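PDB 6WTE: B12-binding domain-containing protein from Kitasatospora setae, which binds cobalamin and a [4Fe-4S] cluster and, as a TsrM-type radical SAM methylase, probably transfers a methyl group from S-adenosylmethionine to tryptophan by a non-radical route. Local coordinates for residues 128-133 / 189-194; 182-187 / 240-245; 539-544 / 555-560; 533-538 / 545-550. One frame throughout, in Å; residues are numbered along the deposited sequence. Where two conformers were deposited one is given.

Interaction 1 of 4, residues 128-133 / 189-194; sequences PGEKIL and WQVDQL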
# COMPACT_ATOMS: atom_id res chain seq x y z
N PRO A 128 -0.88 12.21 -3.90
CA PRO A 128 -1.65 12.84 -2.82
C PRO A 128 -2.76 13.72 -3.38
O PRO A 128 -2.55 14.48 -4.33
CB PRO A 128 -0.61 13.68 -2.07
CG PRO A 128 0.71 13.02 -2.40
CD PRO A 128 0.57 12.48 -3.79
N GLY A 129 -3.94 13.64 -2.78
CA GLY A 129 -5.08 14.27 -3.41
C GLY A 129 -5.66 15.49 -2.73
O GLY A 129 -6.52 16.16 -3.31
N GLU A 130 -5.18 15.83 -1.52
CA GLU A 130 -5.88 16.82 -0.70
C GLU A 130 -5.95 18.19 -1.36
O GLU A 130 -6.97 18.88 -1.26
CB GLU A 130 -5.23 16.91 0.68
CG GLU A 130 -3.72 17.14 0.68
CD GLU A 130 -2.94 15.86 0.80
OE1 GLU A 130 -3.40 14.83 0.25
OE2 GLU A 130 -1.87 15.86 1.45
N LYS A 131 -4.88 18.61 -2.05
CA LYS A 131 -4.90 19.95 -2.64
C LYS A 131 -5.66 19.97 -3.96
O LYS A 131 -6.50 20.85 -4.19
CB LYS A 131 -3.48 20.47 -2.81
CG LYS A 131 -2.82 20.77 -1.46
CD LYS A 131 -1.52 21.54 -1.60
CE LYS A 131 -0.80 21.64 -0.26
NZ LYS A 131 -1.70 22.08 0.85
N ILE A 132 -5.39 18.99 -4.82
CA ILE A 132 -6.10 18.89 -6.10
C ILE A 132 -7.59 18.74 -5.87
O ILE A 132 -8.41 19.34 -6.57
CB ILE A 132 -5.53 17.72 -6.93
CG1 ILE A 132 -4.06 17.97 -7.26
CG2 ILE A 132 -6.38 17.48 -8.20
CD1 ILE A 132 -3.34 16.79 -7.88
N LEU A 133 -7.98 17.92 -4.88
CA LEU A 133 -9.40 17.70 -4.62
C LEU A 133 -10.09 18.99 -4.18
O LEU A 133 -11.24 19.24 -4.55
CB LEU A 133 -9.58 16.60 -3.58
CG LEU A 133 -11.03 16.21 -3.27
CD1 LEU A 133 -11.76 15.85 -4.57
CD2 LEU A 133 -11.10 15.06 -2.27
N TRP A 189 4.26 19.22 -4.03
CA TRP A 189 3.28 20.31 -4.04
C TRP A 189 1.87 19.82 -3.77
O TRP A 189 1.00 20.62 -3.39
CB TRP A 189 3.32 21.07 -5.37
CG TRP A 189 2.80 20.31 -6.57
CD1 TRP A 189 3.53 19.55 -7.44
CD2 TRP A 189 1.44 20.25 -7.02
NE1 TRP A 189 2.70 19.02 -8.41
CE2 TRP A 189 1.42 19.43 -8.17
CE3 TRP A 189 0.24 20.80 -6.56
CZ2 TRP A 189 0.24 19.15 -8.87
CZ3 TRP A 189 -0.93 20.52 -7.26
CH2 TRP A 189 -0.92 19.71 -8.39
N GLN A 190 1.61 18.53 -3.97
CA GLN A 190 0.28 17.97 -3.76
C GLN A 190 -0.01 17.67 -2.30
O GLN A 190 -1.17 17.43 -1.95
CB GLN A 190 0.11 16.69 -4.59
CG GLN A 190 0.34 16.90 -6.10
CD GLN A 190 0.27 15.62 -6.91
OE1 GLN A 190 0.94 15.48 -7.94
NE2 GLN A 190 -0.56 14.68 -6.47
N VAL A 191 1.02 17.68 -1.45
CA VAL A 191 0.92 17.22 -0.06
C VAL A 191 0.57 18.39 0.85
O VAL A 191 1.21 19.45 0.79
CB VAL A 191 2.24 16.57 0.39
CG1 VAL A 191 2.15 16.16 1.85
CG2 VAL A 191 2.56 15.37 -0.49
N ASP A 192 -0.43 18.20 1.71
CA ASP A 192 -0.69 19.13 2.81
C ASP A 192 0.31 18.82 3.92
O ASP A 192 0.13 17.88 4.70
CB ASP A 192 -2.13 19.01 3.29
CG ASP A 192 -2.45 19.90 4.48
OD1 ASP A 192 -1.57 20.65 4.97
OD2 ASP A 192 -3.61 19.85 4.93
N GLN A 193 1.38 19.61 3.98
CA GLN A 193 2.45 19.41 4.95
C GLN A 193 2.21 20.14 6.26
O GLN A 193 3.05 20.05 7.16
CB GLN A 193 3.78 19.88 4.36
CG GLN A 193 4.16 19.20 3.07
CD GLN A 193 5.41 19.81 2.46
OE1 GLN A 193 5.33 20.58 1.51
NE2 GLN A 193 6.56 19.48 3.03
N LEU A 194 1.09 20.86 6.40
CA LEU A 194 0.85 21.71 7.55
C LEU A 194 -0.20 21.17 8.51
O LEU A 194 0.01 21.19 9.72
CB LEU A 194 0.43 23.12 7.08
CG LEU A 194 1.44 23.88 6.23
CD1 LEU A 194 0.86 25.21 5.76
CD2 LEU A 194 2.71 24.11 7.02
O HOH W 1 -3.20 17.22 -3.91
O HOH W 2 -1.43 23.09 3.88

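Interaction 2 of 4, residues 182-187 / 240-245; sequences GQFEPR and KGTRYG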
# COMPACT_ATOMS: atom_id res chain seq x y z
N GLY A 182 2.23 11.63 -16.31
CA GLY A 182 2.55 12.14 -15.00
C GLY A 182 3.46 11.25 -14.18
O GLY A 182 3.48 11.35 -12.95
N GLN A 183 4.24 10.39 -14.83
CA GLN A 183 5.03 9.40 -14.11
C GLN A 183 6.23 10.03 -13.42
O GLN A 183 6.82 11.00 -13.90
CB GLN A 183 5.49 8.30 -15.06
CG GLN A 183 6.48 8.76 -16.11
CD GLN A 183 6.81 7.65 -17.08
OE1 GLN A 183 7.82 6.97 -16.96
NE2 GLN A 183 5.93 7.46 -18.06
N PHE A 184 6.57 9.47 -12.26
CA PHE A 184 7.81 9.75 -11.53
C PHE A 184 8.03 11.25 -11.33
O PHE A 184 9.11 11.78 -11.57
CB PHE A 184 9.01 9.11 -12.22
CG PHE A 184 8.94 7.61 -12.28
CD1 PHE A 184 9.17 6.85 -11.15
CD2 PHE A 184 8.66 6.96 -13.48
CE1 PHE A 184 9.11 5.47 -11.20
CE2 PHE A 184 8.60 5.57 -13.54
CZ PHE A 184 8.83 4.83 -12.39
N GLU A 185 6.99 11.93 -10.85
CA GLU A 185 7.07 13.32 -10.41
C GLU A 185 7.27 13.37 -8.90
O GLU A 185 6.92 12.43 -8.18
CB GLU A 185 5.80 14.08 -10.79
CG GLU A 185 5.57 14.18 -12.30
CD GLU A 185 4.20 14.77 -12.65
OE1 GLU A 185 3.40 15.01 -11.72
OE2 GLU A 185 3.93 14.98 -13.85
N PRO A 186 7.85 14.45 -8.37
CA PRO A 186 8.03 14.53 -6.91
C PRO A 186 6.72 14.57 -6.14
O PRO A 186 6.61 13.95 -5.08
CB PRO A 186 8.83 15.83 -6.73
CG PRO A 186 9.55 16.02 -8.05
CD PRO A 186 8.55 15.54 -9.07
N ARG A 187 5.73 15.31 -6.65
CA ARG A 187 4.39 15.45 -6.08
C ARG A 187 4.37 16.11 -4.71
O ARG A 187 3.33 16.10 -4.04
CB ARG A 187 3.65 14.09 -6.03
CG ARG A 187 3.69 13.35 -7.37
CD ARG A 187 2.70 12.18 -7.45
NE ARG A 187 3.23 11.18 -8.36
CZ ARG A 187 3.21 11.28 -9.68
NH1 ARG A 187 2.65 12.34 -10.26
NH2 ARG A 187 3.75 10.33 -10.43
N LYS A 240 3.22 7.43 -5.25
CA LYS A 240 3.21 8.40 -4.16
C LYS A 240 3.95 9.68 -4.50
O LYS A 240 3.48 10.77 -4.17
CB LYS A 240 3.82 7.79 -2.89
CG LYS A 240 3.25 6.44 -2.49
CD LYS A 240 1.79 6.54 -2.05
CE LYS A 240 1.63 7.29 -0.74
NZ LYS A 240 0.32 6.99 -0.10
N GLY A 241 5.11 9.58 -5.14
CA GLY A 241 5.93 10.74 -5.42
C GLY A 241 7.38 10.39 -5.16
O GLY A 241 7.69 9.59 -4.28
N THR A 242 8.27 10.99 -5.94
CA THR A 242 9.69 10.65 -5.93
C THR A 242 10.51 11.50 -4.97
O THR A 242 11.73 11.32 -4.92
CB THR A 242 10.28 10.82 -7.34
OG1 THR A 242 10.14 12.19 -7.75
CG2 THR A 242 9.55 9.92 -8.33
N ARG A 243 9.90 12.44 -4.26
CA ARG A 243 10.60 13.25 -3.28
C ARG A 243 9.76 13.34 -2.01
O ARG A 243 8.54 13.13 -2.03
CB ARG A 243 10.90 14.66 -3.81
CG ARG A 243 11.87 14.68 -5.00
CD ARG A 243 13.25 14.17 -4.62
NE ARG A 243 14.16 14.20 -5.76
CZ ARG A 243 14.45 13.14 -6.51
NH1 ARG A 243 13.93 11.95 -6.22
NH2 ARG A 243 15.28 13.26 -7.54
N TYR A 244 10.41 13.67 -0.90
CA TYR A 244 9.75 13.65 0.40
C TYR A 244 8.96 14.94 0.61
O TYR A 244 9.52 16.04 0.57
CB TYR A 244 10.76 13.42 1.51
CG TYR A 244 11.40 12.06 1.35
CD1 TYR A 244 10.65 10.91 1.53
CD2 TYR A 244 12.72 11.93 0.94
CE1 TYR A 244 11.21 9.66 1.34
CE2 TYR A 244 13.29 10.68 0.75
CZ TYR A 244 12.52 9.55 0.95
OH TYR A 244 13.06 8.30 0.76
N GLY A 245 7.66 14.79 0.80
CA GLY A 245 6.83 15.86 1.32
C GLY A 245 6.68 15.64 2.81
O GLY A 245 5.84 14.85 3.24
O HOH W 3 11.01 12.98 -10.10
O HOH W 4 5.98 13.83 -2.22

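Interaction 3 of 4, residues 539-544 / 555-560; sequences GGLGYT and EEIMRK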
# COMPACT_ATOMS: atom_id res chain seq x y z
N GLY A 539 -9.14 -10.97 18.62
CA GLY A 539 -10.18 -10.02 18.97
C GLY A 539 -10.88 -10.39 20.26
O GLY A 539 -11.08 -9.54 21.14
N GLY A 540 -11.24 -11.66 20.42
CA GLY A 540 -12.00 -12.07 21.59
C GLY A 540 -11.25 -11.83 22.88
O GLY A 540 -11.85 -11.44 23.89
N LEU A 541 -9.94 -12.04 22.88
CA LEU A 541 -9.11 -11.83 24.06
C LEU A 541 -8.58 -10.40 24.17
O LEU A 541 -7.87 -10.10 25.13
CB LEU A 541 -7.95 -12.82 24.05
CG LEU A 541 -8.31 -14.29 24.27
CD1 LEU A 541 -7.14 -15.18 23.93
CD2 LEU A 541 -8.76 -14.52 25.70
N GLY A 542 -8.91 -9.53 23.22
CA GLY A 542 -8.43 -8.16 23.29
C GLY A 542 -6.94 -8.01 23.14
O GLY A 542 -6.32 -7.21 23.86
N TYR A 543 -6.33 -8.77 22.23
CA TYR A 543 -4.91 -8.61 21.96
C TYR A 543 -4.68 -7.35 21.14
O TYR A 543 -5.51 -6.96 20.32
CB TYR A 543 -4.36 -9.84 21.23
CG TYR A 543 -3.96 -10.96 22.16
CD1 TYR A 543 -4.89 -11.89 22.59
CD2 TYR A 543 -2.65 -11.08 22.61
CE1 TYR A 543 -4.53 -12.92 23.43
CE2 TYR A 543 -2.28 -12.11 23.46
CZ TYR A 543 -3.23 -13.03 23.87
OH TYR A 543 -2.89 -14.05 24.71
N THR A 544 -3.54 -6.71 21.39
CA THR A 544 -3.21 -5.45 20.75
C THR A 544 -1.93 -5.60 19.93
O THR A 544 -1.20 -6.58 20.05
CB THR A 544 -3.05 -4.34 21.80
OG1 THR A 544 -1.96 -4.66 22.68
CG2 THR A 544 -4.33 -4.19 22.63
N GLU A 555 -0.79 -20.61 18.45
CA GLU A 555 -1.46 -21.79 18.99
C GLU A 555 -1.91 -21.55 20.43
O GLU A 555 -3.03 -21.92 20.80
CB GLU A 555 -0.56 -23.02 18.90
CG GLU A 555 -0.40 -23.56 17.49
CD GLU A 555 0.18 -24.95 17.45
OE1 GLU A 555 -0.31 -25.82 18.21
OE2 GLU A 555 1.12 -25.19 16.67
N GLU A 556 -1.05 -20.93 21.24
CA GLU A 556 -1.42 -20.64 22.62
C GLU A 556 -2.56 -19.63 22.69
O GLU A 556 -3.46 -19.76 23.53
CB GLU A 556 -0.21 -20.11 23.39
CG GLU A 556 -0.55 -19.42 24.72
CD GLU A 556 -1.23 -20.33 25.73
OE1 GLU A 556 -1.13 -21.57 25.59
OE2 GLU A 556 -1.85 -19.81 26.68
N ILE A 557 -2.54 -18.63 21.82
CA ILE A 557 -3.60 -17.63 21.85
C ILE A 557 -4.94 -18.26 21.48
O ILE A 557 -5.97 -17.94 22.08
CB ILE A 557 -3.22 -16.45 20.93
CG1 ILE A 557 -2.08 -15.67 21.60
CG2 ILE A 557 -4.42 -15.56 20.66
CD1 ILE A 557 -1.39 -14.69 20.70
N MET A 558 -4.93 -19.20 20.54
CA MET A 558 -6.16 -19.91 20.22
C MET A 558 -6.59 -20.82 21.37
O MET A 558 -7.79 -20.91 21.69
CB MET A 558 -5.99 -20.69 18.92
CG MET A 558 -5.97 -19.78 17.70
SD MET A 558 -5.79 -20.59 16.10
CE MET A 558 -4.17 -21.35 16.24
N ARG A 559 -5.64 -21.47 22.05
CA ARG A 559 -6.00 -22.27 23.21
C ARG A 559 -6.61 -21.40 24.30
O ARG A 559 -7.62 -21.76 24.91
CB ARG A 559 -4.78 -23.02 23.75
CG ARG A 559 -5.11 -23.95 24.92
CD ARG A 559 -3.88 -24.21 25.80
NE ARG A 559 -3.51 -22.99 26.51
CZ ARG A 559 -4.08 -22.60 27.64
NH1 ARG A 559 -5.02 -23.35 28.20
NH2 ARG A 559 -3.70 -21.47 28.22
N LYS A 560 -6.00 -20.23 24.56
CA LYS A 560 -6.49 -19.38 25.63
C LYS A 560 -7.85 -18.79 25.29
O LYS A 560 -8.67 -18.59 26.19
CB LYS A 560 -5.49 -18.26 25.92
CG LYS A 560 -5.71 -17.60 27.28
CD LYS A 560 -4.45 -16.95 27.83
CE LYS A 560 -4.29 -15.54 27.29
NZ LYS A 560 -2.97 -14.95 27.67

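Interaction 4 of 4, residues 533-538 / 545-550; sequences PFLTSL and GAFWSH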
# COMPACT_ATOMS: atom_id res chain seq x y z
N PRO A 533 -9.54 -18.62 12.77
CA PRO A 533 -9.66 -18.77 14.23
C PRO A 533 -8.61 -17.99 15.00
O PRO A 533 -8.86 -17.60 16.15
CB PRO A 533 -9.52 -20.28 14.44
CG PRO A 533 -8.74 -20.75 13.25
CD PRO A 533 -9.21 -19.89 12.11
N PHE A 534 -7.44 -17.75 14.41
CA PHE A 534 -6.44 -16.93 15.06
C PHE A 534 -6.89 -15.47 15.13
O PHE A 534 -6.76 -14.83 16.18
CB PHE A 534 -5.10 -17.05 14.33
CG PHE A 534 -4.00 -16.22 14.92
CD1 PHE A 534 -3.79 -16.19 16.29
CD2 PHE A 534 -3.17 -15.47 14.10
CE1 PHE A 534 -2.78 -15.43 16.83
CE2 PHE A 534 -2.15 -14.71 14.64
CZ PHE A 534 -1.96 -14.68 16.01
N LEU A 535 -7.45 -14.95 14.04
CA LEU A 535 -7.95 -13.58 14.05
C LEU A 535 -9.08 -13.42 15.06
O LEU A 535 -9.11 -12.45 15.83
CB LEU A 535 -8.42 -13.19 12.65
CG LEU A 535 -7.28 -12.92 11.67
CD1 LEU A 535 -7.82 -12.59 10.29
CD2 LEU A 535 -6.43 -11.78 12.19
N THR A 536 -10.02 -14.38 15.09
CA THR A 536 -11.12 -14.30 16.04
C THR A 536 -10.63 -14.40 17.47
O THR A 536 -11.19 -13.75 18.37
CB THR A 536 -12.15 -15.39 15.75
OG1 THR A 536 -11.55 -16.67 15.98
CG2 THR A 536 -12.61 -15.31 14.31
N SER A 537 -9.58 -15.19 17.71
CA SER A 537 -9.05 -15.32 19.06
C SER A 537 -8.38 -14.03 19.52
O SER A 537 -8.52 -13.63 20.68
CB SER A 537 -8.06 -16.49 19.12
OG SER A 537 -8.73 -17.72 18.87
N LEU A 538 -7.64 -13.37 18.62
CA LEU A 538 -7.01 -12.10 18.97
C LEU A 538 -8.05 -11.08 19.39
O LEU A 538 -7.89 -10.38 20.40
CB LEU A 538 -6.20 -11.59 17.79
CG LEU A 538 -4.92 -12.36 17.43
CD1 LEU A 538 -4.30 -11.76 16.17
CD2 LEU A 538 -3.94 -12.33 18.59
N GLY A 545 -1.69 -4.62 19.06
CA GLY A 545 -0.46 -4.60 18.29
C GLY A 545 -0.60 -5.24 16.93
O GLY A 545 -1.65 -5.78 16.55
N ALA A 546 0.49 -5.17 16.17
CA ALA A 546 0.51 -5.76 14.85
C ALA A 546 0.24 -7.26 14.94
O ALA A 546 0.64 -7.93 15.89
CB ALA A 546 1.86 -5.51 14.17
N PHE A 547 -0.47 -7.77 13.93
CA PHE A 547 -0.80 -9.19 13.91
C PHE A 547 0.43 -10.06 14.05
O PHE A 547 0.42 -11.04 14.80
CB PHE A 547 -1.55 -9.53 12.62
CG PHE A 547 -2.97 -9.03 12.59
CD1 PHE A 547 -3.61 -8.63 13.75
CD2 PHE A 547 -3.67 -8.96 11.39
CE1 PHE A 547 -4.91 -8.18 13.72
CE2 PHE A 547 -4.97 -8.51 11.36
CZ PHE A 547 -5.60 -8.11 12.52
N TRP A 548 1.52 -9.70 13.37
CA TRP A 548 2.71 -10.55 13.40
C TRP A 548 3.38 -10.59 14.76
O TRP A 548 4.14 -11.53 15.03
CB TRP A 548 3.70 -10.11 12.32
CG TRP A 548 4.26 -8.72 12.44
CD1 TRP A 548 3.81 -7.59 11.81
CD2 TRP A 548 5.40 -8.32 13.21
NE1 TRP A 548 4.59 -6.51 12.14
CE2 TRP A 548 5.58 -6.93 13.00
CE3 TRP A 548 6.30 -8.99 14.05
CZ2 TRP A 548 6.60 -6.21 13.61
CZ3 TRP A 548 7.31 -8.28 14.66
CH2 TRP A 548 7.46 -6.90 14.43
N SER A 549 3.09 -9.63 15.65
CA SER A 549 3.67 -9.68 16.99
C SER A 549 3.11 -10.82 17.83
O SER A 549 3.66 -11.11 18.89
CB SER A 549 3.43 -8.35 17.72
OG SER A 549 2.09 -8.21 18.16
N HIS A 550 2.03 -11.46 17.39
CA HIS A 550 1.44 -12.59 18.09
C HIS A 550 1.52 -13.88 17.28
O HIS A 550 0.90 -14.88 17.64
CB HIS A 550 -0.02 -12.28 18.44
CG HIS A 550 -0.17 -11.04 19.27
ND1 HIS A 550 0.43 -10.89 20.49
CD2 HIS A 550 -0.83 -9.88 19.02
CE1 HIS A 550 0.15 -9.69 20.98
NE2 HIS A 550 -0.62 -9.06 20.11

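Interaction 1 of 4, residues 128-133 / 189-194
K131 lays its side chain across the backbone of W189, Q190 and V191, joining the first turn of helix 130-141 in the B12-binding domain, a Rossmann-like fold, to the loop that runs on toward helix 209-214. Its CB and CG lie near Q190 O. CD then approaches W189 O at 3.2 Å, and CE comes as close to V191 O. The chain is extended as far as CE and bends only at chi4 (-48°), which turns NZ toward D192 CA. NZ stays 4.4 Å from D192 OD1, beyond a salt bridge, and reaches that oxygen through a water that it holds only weakly. D192 has its own anchors, an Asx turn from OD1 to L194 N and a bond from OD2 to S195.

E130 binds on two fronts. Its OE1 is hydrogen-bonded to cobalamin, while OE2 accepts D192 N in a nearly straight bond (173°), met on the anti side of the carboxylate. E130 thus links the loop backbone to the cobalamin.

Just before the helix P128 packs CG against V191 CG2, and Q190 NE2 donates to P128 O, in the carbonyl plane and on a lone pair; K126 O is a second acceptor for the same nitrogen. I132 crosses W189 at about a right angle and touches CH2, while Q190 CG lies over the centre of the indole. A water closes the seam, accepting from I132 N at 3.0 Å and donating to P128 O and Q190 O, each at 2.8 Å.

Interaction 2 of 4, residues 182-187 / 240-245
T242 fits its side chain against the loop at F184-P186. Its OG1 occupies the crowded position between backbone N and carbonyl carbon (chi1 61°), within 3.3 Å of P186 CA, and shares a water with F184 O. That rotamer leaves CG2 beside the backbone N, where it meets F184 C and lies near the plane of the phenyl ring, at its edge. T242 N donates to E185 O at 3.0 Å, tilted from the carbonyl plane.

R187 runs extended from CG to NE past K240 O and G241 CA. Its guanidinium grips G182 O end-on and in plane, with NH2 at 2.7 Å and NH1 at 3.0 Å from that oxygen; NH2 also bonds D238 O. E185 CB sits over one face, and E185 OE1 bridges to NH1 while also pairing with R162.

G241 CA lies 3.3 Å from P186 O, and a CB there would clash with that oxygen. P186 CB rests on R243 CG. K240 points away, its NZ forming a salt bridge to cobalamin, and G241 pairs by its backbone with C227. The contact thus packs loop 182-187 against the chain leaving helix 236-240, which follows the CX3CX2C cluster loop of the radical SAM core.

Interaction 3 of 4, residues 539-544 / 555-560
This is side-chain packing between two consecutive helices near the C terminus: the end of helix 533-540 and the turn after it meet one face of helix 554-566. Y543 and I557 carry it, reaching toward each other tip to tip. I557 CD1 lies over one face of the phenol, 4.2 Å from the ring centroid and 23° off its normal, in a CH-pi contact. CG1 of the same isoleucine, anti to its carbonyl carbon, comes to 3.7 Å from Y543 CZ, and CG2 lies near CE1, so three carbons of one branched side chain bear on the ring.

The phenol hydroxyl takes a second kind of contact. K560 crosses the tyrosine at about a right angle; its CG stands anti to the backbone N (chi1 -162°), and the bend at chi3 (85°) brings CE to 3.3 Å from Y543 OH. NZ then donates to that oxygen at 3.1 Å. L541 CD1 sits in the plane of the phenol at its edge and also reaches I557 O at 3.5 Å and the K560 backbone. L541 extends this packing along helix 554-566 to A561 and A564, while Y543 stacks edge-to-face with H550.

G542, with positive phi, is where the chain leaves the helix. Two bonds run back into the last turn, G542 N to G539 O at 3.0 Å and Y543 N to L538 O at 2.9 Å: a Schellman motif, which ends helix 533-540 and starts the connection back to helix 554-566.

Interaction 4 of 4, residues 533-538 / 545-550
F547 opens the contact from the 3-10 turn 547-549, its side chain crossing that of L535 at about a right angle. L535 CD2 lies over one face of the ring, 3.9 Å from the centroid and 20° off the normal, which makes a CH-pi contact. L538 CD1 approaches the same ring at CD1, 4.0 Å away. Both contacts hold for one of two modelled conformers of F547 and are less certain for that reason. F547 and L535 both also touch P15, a cobalamin-binding residue, so this pair joins helix 533-540 to the cofactor-binding domain.

W548 turns away from the helix, toward L373 and M375 of strand 373-380. S549 folds its hydroxyl back onto the turn: OG donates to A546 O at 2.7 Å, in the carbonyl plane, and S549 N binds the same oxygen. That OG also sits over the centre of the H550 imidazole, 3.4 Å above its plane.

H550 ends the segment. Its CB fits against L538 CD2 and F534 CZ, 3.9 Å from each, and F534 CZ comes to 3.3 Å from H550 O. In F534, chi1 of 179° places CG on the side of H550, and L538 CD1 lies 3.7 Å above one ring face, toward the rim.

The grip is thus apolar, made mainly by leucine methyls and aromatic carbons, with F534 CZ against a backbone oxygen. S549 OG bonds within its own turn, and H550 NE2 makes an unusually short bond to T544 O, consistent with a proton on NE2.

From the N terminus, 128-133 opens interaction 1 and 182-187 opens interaction 2 before 189-194 closes the first; 240-245 then closes the second. The two loops therefore cross, and they touch, P128 CD lying against K240 O. Together they bind the B12-binding domain, the loop after strand 174-175 and the start of the radical SAM core around the cobalamin. Much later, 533-538 opens interaction 4 and 539-544 opens interaction 3; 545-550 and 555-560 close them in the same order, so these also cross, sharing helix 533-540. This C-terminal pair lies across the chain's centre from interaction 2, with nearest atoms of interactions 2 and 4 about 19 Å apart.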